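Putative acetoin utilization protein, acetoin dehydrogenase (Thermus thermophilus, PDB 5AWE) is of unknown function but joins a pair of CBS domains to an ACT domain, modules that often bind small regulatory ligands. Local coordinates at the interface of chains A and B. Residues are numbered along the deposited sequence; one frame, centred on the assembly and turned at random. Chains: chain A/B, Putative acetoin utilization protein, acetoin dehydrogenase.

Contact 1: the interface of chains A and B. Residues chain A 154, 170-171, 179; chain B 133, 166-167.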
loop_
_atom_site.group_PDB
_atom_site.type_symbol
_atom_site.label_atom_id
_atom_site.label_comp_id
_atom_site.label_asym_id
_atom_site.label_seq_id
_atom_site.Cartn_x
_atom_site.Cartn_y
_atom_site.Cartn_z
ATOM N N LEU A 154 -51.963 -1.370 35.684
ATOM C CA LEU A 154 -50.642 -1.913 35.987
ATOM C C LEU A 154 -50.504 -2.147 37.495
ATOM O O LEU A 154 -50.007 -3.188 37.938
ATOM C CB LEU A 154 -49.555 -0.964 35.491
ATOM C CG LEU A 154 -48.144 -1.557 35.423
ATOM C CD1 LEU A 154 -47.270 -0.686 34.530
ATOM C CD2 LEU A 154 -47.551 -1.663 36.809
ATOM N N ALA A 170 -41.254 -3.426 30.562
ATOM C CA ALA A 170 -41.199 -2.702 29.295
ATOM C C ALA A 170 -42.497 -2.864 28.504
ATOM O O ALA A 170 -43.199 -3.888 28.628
ATOM C CB ALA A 170 -40.023 -3.180 28.467
ATOM N N THR A 171 -42.812 -1.850 27.693
ATOM C CA THR A 171 -43.988 -1.899 26.821
ATOM C C THR A 171 -43.613 -2.445 25.447
ATOM O O THR A 171 -43.012 -1.745 24.641
ATOM C CB THR A 171 -44.611 -0.493 26.633
ATOM O OG1 THR A 171 -44.985 0.032 27.908
ATOM C CG2 THR A 171 -45.852 -0.561 25.744
ATOM N N GLN A 179 -52.272 -2.768 26.763
ATOM C CA GLN A 179 -50.857 -2.455 26.761
ATOM C C GLN A 179 -50.111 -3.772 26.957
ATOM O O GLN A 179 -50.382 -4.495 27.917
ATOM C CB GLN A 179 -50.562 -1.478 27.901
ATOM C CG GLN A 179 -49.131 -1.010 27.988
ATOM C CD GLN A 179 -48.886 -0.193 29.236
ATOM O OE1 GLN A 179 -49.793 -0.007 30.053
ATOM N NE2 GLN A 179 -47.659 0.298 29.396
ATOM N N VAL B 133 -39.223 0.315 23.397
ATOM C CA VAL B 133 -40.002 -0.389 24.401
ATOM C C VAL B 133 -39.938 0.275 25.776
ATOM O O VAL B 133 -40.829 0.075 26.601
ATOM C CB VAL B 133 -39.582 -1.881 24.521
ATOM C CG1 VAL B 133 -39.579 -2.523 23.141
ATOM C CG2 VAL B 133 -38.241 -2.018 25.216
ATOM N N ILE B 166 -47.914 4.431 33.211
ATOM C CA ILE B 166 -46.531 3.981 33.269
ATOM C C ILE B 166 -46.198 3.255 31.969
ATOM O O ILE B 166 -46.962 2.390 31.513
ATOM C CB ILE B 166 -46.326 3.010 34.428
ATOM C CG1 ILE B 166 -46.688 3.701 35.738
ATOM C CG2 ILE B 166 -44.890 2.501 34.438
ATOM C CD1 ILE B 166 -47.148 2.738 36.817
ATOM N N VAL B 167 -45.063 3.605 31.371
ATOM C CA VAL B 167 -44.627 2.962 30.129
ATOM C C VAL B 167 -43.474 1.982 30.359
ATOM O O VAL B 167 -43.350 0.975 29.650
ATOM C CB VAL B 167 -44.212 4.024 29.085
ATOM C CG1 VAL B 167 -43.621 3.363 27.854
ATOM C CG2 VAL B 167 -45.435 4.840 28.689
HETATM O O HOH W 1 -50.086 2.324 31.909
#
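A:Leu154 and B:Ile166 form the apolar centre, their side chains crossing at about a right angle. CG of A:Leu154 is anti to the backbone N, which carries methyl CD1 to 3.8 Å from CB of B:Ile166, with CG2 and the chain-end methyl CD1 of the isoleucine farther off. A second apolar touch sets CB of A:Ala170 3.9 Å from CG2 of B:Val133.

Next, A:Thr171 N donates in the carbonyl plane to B:Val133 O (3.0 Å), the last carbonyl of helix 123-133, whose partial negative charge probably strengthens the bond. The hydroxyl OG1 of A:Thr171, anti to its carbonyl carbon, gives its hydrogen to a lone pair of B:Val167 O at 2.6 Å. That same OG1 accepts from NE2 of A:Gln179, 3.1 Å away and within 4° of the amide plane. The other N-H of this amide, carried out on an extended chain (chi1 -177°), points to B:Ile166 O, with NE2 to O 3.1 Å and 165° at H. Together the two bonds fix the amide's rotation, and water 1 links its OE1 (3.0 Å) to B:Ile166 O.

An alanine in place of A:Gln179 would probably leave B:Ile166 O without this direct donor and A:Thr171 OG1 less firmly oriented.

In the deposited assembly the patch joins ACT-domain strands 165-175 and 178-186 of one chain to an ACT strand and CBS helix end of the other, and probably helps hold a dimer.

Contact 2: the interface of chains A and B. Residues chain A 158-159, 162-165; chain B 150-152, 155.
B:Pro151 sits at a tight backbone turn (phi -36°, psi -45°) that presents its ring to chain A, and the cis peptide bond before A:Pro163 shapes the surface that receives it. Both segments belong to ACT domains, the small ligand-binding type of fold that commonly pairs with a second copy. Chain A hides 76 Å² of B:Pro151, the largest share in the patch, and the ring touches through CB and CG. Its CB lies 3.7 Å from CB of A:Pro162, while the neighbouring CG comes to 3.3 Å from the carbonyl O of A:Pro163, a van der Waals approach. The adjoining CG of A:Pro162 lies against the B:Pro151 carbonyl (O at 3.6 Å) and 4.0 Å from CA of B:Gly152.

CG of A:Asn165 is anti to the carbonyl carbon (chi1 -64°), which leaves OD1 beside CA of B:Pro151 at 3.9 Å. Away from the prolines, the two copies of helix 153-158 meet through small side chains: the methyl CB of A:Ala158 is 3.7 Å from CB of B:Ala155. That B:Ala155 methyl also meets the aliphatic CG of A:Gln159, whose amide is carried onward by an extended chain.

Direct polar pairing is absent between the residues of this patch. Instead water 2 bridges two backbone carbonyls, 2.8 Å from A:Ala164 O and 2.9 Å from B:Pro151 O, presumably donating a hydrogen to each.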
loop_
_atom_site.group_PDB
_atom_site.type_symbol
_atom_site.label_atom_id
_atom_site.label_comp_id
_atom_site.label_asym_id
_atom_site.label_seq_id
_atom_site.Cartn_x
_atom_site.Cartn_y
_atom_site.Cartn_z
ATOM N N ALA A 158 -49.862 -5.836 39.193
ATOM C CA ALA A 158 -48.670 -5.999 40.030
ATOM C C ALA A 158 -48.947 -6.724 41.339
ATOM O O ALA A 158 -48.038 -7.302 41.930
ATOM C CB ALA A 158 -48.042 -4.645 40.323
ATOM N N GLN A 159 -50.196 -6.697 41.793
ATOM C CA GLN A 159 -50.559 -7.366 43.041
ATOM C C GLN A 159 -50.490 -8.892 42.951
ATOM O O GLN A 159 -50.456 -9.578 43.970
ATOM C CB GLN A 159 -51.958 -6.936 43.477
ATOM C CG GLN A 159 -52.025 -5.478 43.893
ATOM C CD GLN A 159 -53.421 -4.900 43.773
ATOM O OE1 GLN A 159 -54.415 -5.599 43.981
ATOM N NE2 GLN A 159 -53.505 -3.616 43.429
ATOM N N PRO A 162 -46.362 -10.767 44.138
ATOM C CA PRO A 162 -45.895 -11.224 45.455
ATOM C C PRO A 162 -46.264 -12.682 45.689
ATOM O O PRO A 162 -47.288 -13.149 45.201
ATOM C CB PRO A 162 -46.590 -10.276 46.438
ATOM C CG PRO A 162 -46.835 -9.040 45.644
ATOM C CD PRO A 162 -47.164 -9.536 44.247
ATOM N N PRO A 163 -45.452 -13.415 46.466
ATOM C CA PRO A 163 -44.220 -13.011 47.158
ATOM C C PRO A 163 -43.005 -12.679 46.284
ATOM O O PRO A 163 -41.949 -12.300 46.814
ATOM C CB PRO A 163 -43.936 -14.191 48.086
ATOM C CG PRO A 163 -44.472 -15.363 47.345
ATOM C CD PRO A 163 -45.672 -14.871 46.558
ATOM N N ALA A 164 -43.139 -12.825 44.965
ATOM C CA ALA A 164 -42.021 -12.545 44.059
ATOM C C ALA A 164 -41.880 -11.045 43.792
ATOM O O ALA A 164 -42.781 -10.263 44.106
ATOM C CB ALA A 164 -42.205 -13.297 42.738
ATOM N N ASN A 165 -40.747 -10.657 43.207
ATOM C CA ASN A 165 -40.445 -9.256 42.938
ATOM C C ASN A 165 -40.478 -8.944 41.455
ATOM O O ASN A 165 -40.167 -9.799 40.625
ATOM C CB ASN A 165 -39.055 -8.891 43.469
ATOM C CG ASN A 165 -38.959 -8.993 44.971
ATOM O OD1 ASN A 165 -39.401 -8.097 45.694
ATOM N ND2 ASN A 165 -38.376 -10.089 45.454
ATOM N N VAL B 150 -39.931 -4.618 49.599
ATOM C CA VAL B 150 -40.807 -5.734 49.939
ATOM C C VAL B 150 -41.702 -6.025 48.741
ATOM O O VAL B 150 -42.121 -5.113 48.029
ATOM C CB VAL B 150 -41.685 -5.423 51.177
ATOM C CG1 VAL B 150 -40.797 -5.081 52.371
ATOM C CG2 VAL B 150 -42.644 -4.276 50.868
ATOM N N PRO B 151 -42.024 -7.305 48.516
ATOM C CA PRO B 151 -42.869 -7.738 47.392
ATOM C C PRO B 151 -44.022 -6.828 46.964
ATOM O O PRO B 151 -44.216 -6.596 45.771
ATOM C CB PRO B 151 -43.344 -9.128 47.817
ATOM C CG PRO B 151 -42.241 -9.621 48.711
ATOM C CD PRO B 151 -41.772 -8.403 49.466
ATOM N N GLY B 152 -44.792 -6.310 47.909
ATOM C CA GLY B 152 -45.978 -5.571 47.517
ATOM C C GLY B 152 -45.787 -4.097 47.186
ATOM O O GLY B 152 -46.735 -3.438 46.742
ATOM N N ALA B 155 -46.602 -2.416 43.441
ATOM C CA ALA B 155 -48.034 -2.284 43.250
ATOM C C ALA B 155 -48.555 -1.032 43.964
ATOM O O ALA B 155 -49.354 -0.269 43.405
ATOM C CB ALA B 155 -48.738 -3.522 43.774
HETATM O O HOH W 2 -43.272 -7.603 43.224
#

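Contact 3: the interface of chains A and B. Residues chain A 98, 126-127, 130-131, 134, 136; chain B 98, 101-102, 123, 126-127, 130.
The A:Phe130 and B:Phe130 rings, on helix 123-133 of a CBS domain, reach toward each other tip to tip, and on one face of each lies the CB of the other, 4.1 Å above the plane and offset toward the rim. The planes are inclined by about 37°, so this is not a parallel stack; the nearest atoms are the two CD2 carbons, 3.7 Å apart. CG is anti to the carbonyl carbon in both chains (chi1 -78°), as expected beside a two-fold axis. On the same face of B:Phe130, over the rim at CE1, methyl CD1 of A:Leu134 sits 3.7 Å away, the two side chains crossing obliquely.

Most of the patch lies on helices 94-103 and 123-133, with A:Leu134 in the loop that follows; CBS helices often pack in dimers. A:Leu127 buries 98 Å² and works through both branches. The side chain crosses that of B:Val126 at about a right angle, CD2 4.0 Å from CG1, with CB of B:Ala98 also near. Its CD1 points toward the poorly ordered selenomethionine B:Met101, an approach that carries little weight; CG1 of B:Val123 lies 4.1 Å from the same CD1.

CD1 of A:Ile131 rests 3.5 Å from CB of B:Glu102. The glutamate has CG anti to the backbone N (chi1 -169°) and bends at chi2, so its methylenes rather than its carboxylate face the isoleucine. Reciprocally, CD2 of B:Leu127 meets CG1 of A:Val126 at 4.0 Å.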
loop_
_atom_site.group_PDB
_atom_site.type_symbol
_atom_site.label_atom_id
_atom_site.label_comp_id
_atom_site.label_asym_id
_atom_site.label_seq_id
_atom_site.Cartn_x
_atom_site.Cartn_y
_atom_site.Cartn_z
ATOM N N ALA A 98 -27.635 6.627 24.680
ATOM C CA ALA A 98 -28.194 5.668 23.730
ATOM C C ALA A 98 -28.951 6.408 22.637
ATOM O O ALA A 98 -28.899 6.028 21.466
ATOM C CB ALA A 98 -29.134 4.683 24.444
ATOM N N VAL A 126 -23.438 1.023 26.970
ATOM C CA VAL A 126 -24.871 1.252 27.084
ATOM C C VAL A 126 -25.586 -0.093 27.120
ATOM O O VAL A 126 -26.580 -0.262 27.819
ATOM C CB VAL A 126 -25.400 2.100 25.896
ATOM C CG1 VAL A 126 -26.901 2.265 25.990
ATOM C CG2 VAL A 126 -24.741 3.467 25.899
ATOM N N LEU A 127 -25.068 -1.064 26.379
ATOM C CA LEU A 127 -25.671 -2.389 26.406
ATOM C C LEU A 127 -25.566 -2.973 27.802
ATOM O O LEU A 127 -26.551 -3.437 28.365
ATOM C CB LEU A 127 -24.992 -3.317 25.396
ATOM C CG LEU A 127 -25.440 -3.139 23.942
ATOM C CD1 LEU A 127 -24.845 -4.242 23.080
ATOM C CD2 LEU A 127 -26.968 -3.170 23.874
ATOM N N PHE A 130 -28.186 -1.429 30.170
ATOM C CA PHE A 130 -29.550 -1.906 29.981
ATOM C C PHE A 130 -29.665 -3.334 30.475
ATOM O O PHE A 130 -30.687 -3.732 31.022
ATOM C CB PHE A 130 -29.956 -1.829 28.506
ATOM C CG PHE A 130 -30.322 -0.440 28.045
ATOM C CD1 PHE A 130 -31.154 0.365 28.811
ATOM C CD2 PHE A 130 -29.836 0.058 26.842
ATOM C CE1 PHE A 130 -31.500 1.657 28.389
ATOM C CE2 PHE A 130 -30.173 1.342 26.409
ATOM C CZ PHE A 130 -31.009 2.144 27.187
ATOM N N ILE A 131 -28.598 -4.096 30.296
ATOM C CA ILE A 131 -28.569 -5.474 30.750
ATOM C C ILE A 131 -28.651 -5.520 32.273
ATOM O O ILE A 131 -29.297 -6.400 32.845
ATOM C CB ILE A 131 -27.283 -6.170 30.278
ATOM C CG1 ILE A 131 -27.325 -6.349 28.762
ATOM C CG2 ILE A 131 -27.115 -7.503 30.979
ATOM C CD1 ILE A 131 -25.993 -6.784 28.149
ATOM N N LEU A 134 -32.332 -3.708 33.652
ATOM C CA LEU A 134 -33.520 -4.482 33.297
ATOM C C LEU A 134 -33.425 -5.922 33.828
ATOM O O LEU A 134 -34.388 -6.684 33.756
ATOM C CB LEU A 134 -33.710 -4.499 31.772
ATOM C CG LEU A 134 -33.742 -3.169 30.992
ATOM C CD1 LEU A 134 -33.937 -3.464 29.509
ATOM C CD2 LEU A 134 -34.858 -2.269 31.484
ATOM N N LEU A 136 -31.457 -8.575 32.879
ATOM C CA LEU A 136 -31.494 -9.600 31.842
ATOM C C LEU A 136 -30.617 -10.788 32.226
ATOM O O LEU A 136 -30.634 -11.829 31.570
ATOM C CB LEU A 136 -31.029 -9.016 30.495
ATOM C CG LEU A 136 -31.713 -7.723 30.020
ATOM C CD1 LEU A 136 -31.195 -7.344 28.641
ATOM C CD2 LEU A 136 -33.226 -7.897 29.992
ATOM N N ALA B 98 -28.812 -8.712 22.599
ATOM C CA ALA B 98 -28.016 -7.744 23.351
ATOM C C ALA B 98 -27.041 -8.476 24.261
ATOM O O ALA B 98 -25.896 -8.051 24.430
ATOM C CB ALA B 98 -28.925 -6.827 24.186
HETATM N N MSE B 101 -24.221 -9.944 22.132
HETATM C CA MSE B 101 -23.341 -8.892 21.631
HETATM C C MSE B 101 -22.410 -8.378 22.724
HETATM O O MSE B 101 -21.233 -8.146 22.475
HETATM C CB MSE B 101 -24.156 -7.723 21.058
HETATM C CG MSE B 101 -24.965 -8.081 19.820
HETATM SE SE MSE B 101 -25.692 -6.663 18.958
HETATM C CE MSE B 101 -26.374 -5.752 20.279
ATOM N N GLU B 102 -22.936 -8.208 23.934
ATOM C CA GLU B 102 -22.164 -7.604 25.020
ATOM C C GLU B 102 -21.186 -8.603 25.610
ATOM O O GLU B 102 -20.071 -8.248 25.983
ATOM C CB GLU B 102 -23.095 -7.093 26.128
ATOM C CG GLU B 102 -22.402 -6.222 27.178
ATOM C CD GLU B 102 -21.682 -7.031 28.257
ATOM O OE1 GLU B 102 -21.984 -8.233 28.412
ATOM O OE2 GLU B 102 -20.816 -6.460 28.953
ATOM N N VAL B 123 -25.946 -3.730 16.878
ATOM C CA VAL B 123 -26.035 -2.983 18.125
ATOM C C VAL B 123 -26.973 -1.790 18.016
ATOM O O VAL B 123 -27.688 -1.485 18.966
ATOM C CB VAL B 123 -24.644 -2.493 18.604
ATOM C CG1 VAL B 123 -23.836 -3.671 19.110
ATOM C CG2 VAL B 123 -23.892 -1.806 17.461
ATOM N N VAL B 126 -30.575 -3.018 18.271
ATOM C CA VAL B 126 -30.927 -3.313 19.652
ATOM C C VAL B 126 -31.145 -2.003 20.398
ATOM O O VAL B 126 -32.014 -1.902 21.259
ATOM C CB VAL B 126 -29.814 -4.139 20.351
ATOM C CG1 VAL B 126 -30.161 -4.373 21.805
ATOM C CG2 VAL B 126 -29.643 -5.476 19.652
ATOM N N LEU B 127 -30.369 -0.983 20.054
ATOM C CA LEU B 127 -30.558 0.312 20.691
ATOM C C LEU B 127 -31.938 0.849 20.363
ATOM O O LEU B 127 -32.684 1.249 21.250
ATOM C CB LEU B 127 -29.486 1.305 20.234
ATOM C CG LEU B 127 -28.126 1.160 20.925
ATOM C CD1 LEU B 127 -27.222 2.319 20.531
ATOM C CD2 LEU B 127 -28.327 1.127 22.441
ATOM N N PHE B 130 -34.657 -0.892 22.467
ATOM C CA PHE B 130 -34.731 -0.468 23.860
ATOM C C PHE B 130 -35.298 0.935 23.938
ATOM O O PHE B 130 -36.032 1.267 24.861
ATOM C CB PHE B 130 -33.347 -0.509 24.516
ATOM C CG PHE B 130 -32.897 -1.895 24.906
ATOM C CD1 PHE B 130 -33.761 -2.763 25.561
ATOM C CD2 PHE B 130 -31.607 -2.328 24.622
ATOM C CE1 PHE B 130 -33.350 -4.052 25.929
ATOM C CE2 PHE B 130 -31.185 -3.609 24.984
ATOM C CZ PHE B 130 -32.060 -4.474 25.640
#

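Measured between the centres of their C-alpha atoms, contact 1 lies about 17 Å from contact 2 and 18 Å from contact 3, while contacts 2 and 3 are about 26 Å apart, so contact 1 lies between the other two. It shares helix 153-158 and strand 165-175 with contact 2, and helix 123-133, which ends at Val133, with contact 3. The three patches thus run from the CBS helices into the ACT domains and, with their two-fold twins, would probably hold both modules of the A and B chains together. The deposited assembly holds four copies, and this pairing is plausibly its basic dimer.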